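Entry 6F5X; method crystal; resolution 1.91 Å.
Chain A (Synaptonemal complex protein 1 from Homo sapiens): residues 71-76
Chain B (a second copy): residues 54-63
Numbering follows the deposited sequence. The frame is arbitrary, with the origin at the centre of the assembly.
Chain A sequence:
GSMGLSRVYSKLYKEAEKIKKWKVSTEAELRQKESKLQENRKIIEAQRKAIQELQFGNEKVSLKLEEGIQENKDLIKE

Chain A 71-76: ENKDLI
Chain B (54-63) LQFGNEKVSL

What backbones meet here? Chain B contributes one unbroken helical stretch, L54(B) to L63(B), with phi/psi near -62/-42 and i to i+4 hydrogen bonds such as N58(B) N to L54(B) O at 2.9 Å and S62(B) N to N58(B) O at 2.9 Å. Chain A is helical at E71(A) to K73(A), and a type I turn spans K73(A) to I76(A), with phi/psi -57/-23 at D74(A) and -86/-16 at L75(A), closed by I76(A) N to K73(A) O at 3.2 Å; L75(A) N also bonds N72(A) O at 3.0 Å. Chi1 is m for E71(A) and D74(A), t for K73(A). The nearest CA atoms are those of I76(A) and Q55(B), 6.1 Å apart, while N72(A) lies beside V61(B) and S62(B); 352 Å² is buried in all.

Where does the contact begin along chain B? L54(B) is out of reach. Q55(B), with chi1 m and chi2 t, has its CA-to-CB bond sideways and brushes chain A lightly, its CG 4.5 Å from L75(A) O. F56(B) (chi1 t) stays clear, and G57(B), without a side chain, makes no contact.

What does N58(B) offer? Its CB points toward chain A and its chi1 is m. L75(A) (m, t) also directs CB toward the partner, adding aliphatic bulk against N58(B). The exposed I76(A) (m, t) starts sideways, but its end comes nearer: CG1 lies 3.7 Å from N58(B) CB, and CD1 lies 3.6 Å from N58(B) O, a van der Waals approach to the helix backbone. I76(A) CG2 also reaches 4.2 Å from CG of E59(B) (m, t), whose CA-to-CB bond points away; the contact is with the aliphatic part of that side chain. K60(B) does not take part.

How does N72(A) fit against the helix from N58(B) to S62(B)? Buried, with chi1 t at -171° and chi2 at 5°, it directs CB toward chain B. N72(A) ND2 donates a hydrogen bond to N58(B) O at 3.3 Å, with an N-H...acceptor angle of 142°. That carbonyl already accepts from S62(B) N, so it serves two donors. V61(B) (chi1 t) sets its CG1 methyl 3.3 Å from N72(A) ND2, a close van der Waals contact. N72(A) ND2 is even closer to S62(B) N, 2.9 Å, but both atoms are donors and no bond joins them. S62(B) (chi1 t) places CB 3.9 Å from I76(A) CD1. L63(B), pointing away, lies beyond the contact.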

# COMPACT_ATOMS: atom_id res chain seq x y z
N GLU A 71 -0.02 10.13 -2.31
CA GLU A 71 0.96 10.71 -1.40
C GLU A 71 2.38 10.43 -1.86
O GLU A 71 3.24 11.30 -1.81
CB GLU A 71 0.79 10.15 0.02
CG GLU A 71 -0.50 10.46 0.73
CD GLU A 71 -0.65 11.93 1.03
OE1 GLU A 71 0.39 12.61 1.17
OE2 GLU A 71 -1.80 12.39 1.17
N ASN A 72 2.64 9.19 -2.29
CA ASN A 72 4.00 8.79 -2.66
C ASN A 72 4.43 9.51 -3.91
O ASN A 72 5.58 9.96 -4.03
CB ASN A 72 4.04 7.27 -2.87
CG ASN A 72 5.47 6.71 -3.05
OD1 ASN A 72 6.46 7.40 -2.95
ND2 ASN A 72 5.54 5.44 -3.38
N LYS A 73 3.50 9.68 -4.85
CA LYS A 73 3.87 10.13 -6.17
C LYS A 73 4.12 11.63 -6.19
O LYS A 73 4.94 12.11 -6.98
CB LYS A 73 2.79 9.69 -7.16
CG LYS A 73 3.13 9.84 -8.60
CD LYS A 73 2.10 9.13 -9.46
CE LYS A 73 0.94 10.04 -9.79
NZ LYS A 73 -0.12 10.09 -8.73
N ASP A 74 3.47 12.39 -5.28
CA ASP A 74 3.88 13.79 -5.13
C ASP A 74 5.36 13.93 -4.78
O ASP A 74 5.94 14.99 -5.03
CB ASP A 74 3.05 14.51 -4.07
CG ASP A 74 1.62 14.74 -4.48
OD1 ASP A 74 1.34 14.85 -5.70
OD2 ASP A 74 0.76 14.82 -3.58
N LEU A 75 5.97 12.90 -4.21
CA LEU A 75 7.34 12.98 -3.72
C LEU A 75 8.36 12.70 -4.82
O LEU A 75 9.55 12.99 -4.64
CB LEU A 75 7.55 11.97 -2.58
CG LEU A 75 6.69 12.14 -1.32
CD1 LEU A 75 6.93 11.02 -0.34
CD2 LEU A 75 6.89 13.48 -0.67
N ILE A 76 7.93 12.12 -5.93
CA ILE A 76 8.83 11.68 -6.98
C ILE A 76 8.89 12.74 -8.07
O ILE A 76 7.92 13.49 -8.26
CB ILE A 76 8.39 10.33 -7.55
CG1 ILE A 76 8.38 9.26 -6.46
CG2 ILE A 76 9.33 9.91 -8.67
CD1 ILE A 76 7.68 7.98 -6.88
N LEU B 54 16.56 9.23 -0.80
CA LEU B 54 15.14 9.35 -0.48
C LEU B 54 14.26 9.19 -1.73
O LEU B 54 13.23 8.50 -1.69
CB LEU B 54 14.86 10.70 0.19
CG LEU B 54 15.37 10.91 1.62
CD1 LEU B 54 15.22 12.37 2.03
CD2 LEU B 54 14.59 10.03 2.58
N GLN B 55 14.65 9.82 -2.83
CA GLN B 55 13.84 9.71 -4.05
C GLN B 55 13.90 8.30 -4.64
O GLN B 55 12.88 7.77 -5.11
CB GLN B 55 14.31 10.77 -5.04
CG GLN B 55 13.94 12.18 -4.59
CD GLN B 55 14.51 13.27 -5.49
OE1 GLN B 55 15.33 13.01 -6.38
NE2 GLN B 55 14.06 14.50 -5.28
N PHE B 56 15.08 7.68 -4.61
CA PHE B 56 15.19 6.27 -4.99
C PHE B 56 14.25 5.40 -4.15
O PHE B 56 13.52 4.54 -4.68
CB PHE B 56 16.64 5.82 -4.86
CG PHE B 56 16.88 4.36 -5.20
CD1 PHE B 56 16.77 3.91 -6.50
CD2 PHE B 56 17.29 3.45 -4.22
CE1 PHE B 56 17.01 2.58 -6.82
CE2 PHE B 56 17.53 2.13 -4.53
CZ PHE B 56 17.39 1.69 -5.83
N GLY B 57 14.26 5.60 -2.83
CA GLY B 57 13.30 4.90 -1.98
C GLY B 57 11.86 5.14 -2.40
O GLY B 57 11.05 4.22 -2.43
N ASN B 58 11.52 6.39 -2.73
CA ASN B 58 10.13 6.64 -3.09
C ASN B 58 9.74 5.90 -4.37
O ASN B 58 8.59 5.47 -4.51
CB ASN B 58 9.87 8.13 -3.24
CG ASN B 58 9.95 8.86 -1.91
OD1 ASN B 58 9.49 8.36 -0.87
ND2 ASN B 58 10.53 10.04 -1.93
N GLU B 59 10.69 5.75 -5.30
CA GLU B 59 10.39 4.94 -6.48
C GLU B 59 10.15 3.48 -6.11
O GLU B 59 9.21 2.86 -6.61
CB GLU B 59 11.53 5.07 -7.50
CG GLU B 59 11.60 6.48 -8.11
CD GLU B 59 12.70 6.65 -9.15
OE1 GLU B 59 13.55 5.74 -9.31
OE2 GLU B 59 12.70 7.68 -9.85
N LYS B 60 10.97 2.92 -5.20
CA LYS B 60 10.74 1.53 -4.77
C LYS B 60 9.38 1.36 -4.10
O LYS B 60 8.66 0.39 -4.36
CB LYS B 60 11.87 1.11 -3.83
CG LYS B 60 13.23 1.00 -4.56
CD LYS B 60 14.44 0.96 -3.62
CE LYS B 60 14.63 -0.33 -2.87
NZ LYS B 60 15.88 -0.28 -2.07
N VAL B 61 9.02 2.31 -3.23
CA VAL B 61 7.71 2.25 -2.58
C VAL B 61 6.60 2.32 -3.62
O VAL B 61 5.59 1.60 -3.54
CB VAL B 61 7.58 3.39 -1.54
CG1 VAL B 61 6.19 3.35 -0.90
CG2 VAL B 61 8.65 3.28 -0.48
N SER B 62 6.77 3.18 -4.62
CA SER B 62 5.75 3.28 -5.67
C SER B 62 5.55 1.94 -6.38
O SER B 62 4.41 1.50 -6.59
CB SER B 62 6.14 4.38 -6.65
OG SER B 62 5.20 4.47 -7.70
N LEU B 63 6.65 1.25 -6.73
CA LEU B 63 6.49 -0.05 -7.38
C LEU B 63 5.75 -1.04 -6.48
O LEU B 63 4.91 -1.82 -6.96
CB LEU B 63 7.86 -0.62 -7.77
CG LEU B 63 8.64 0.14 -8.84
CD1 LEU B 63 10.04 -0.44 -9.02
CD2 LEU B 63 7.88 0.17 -10.16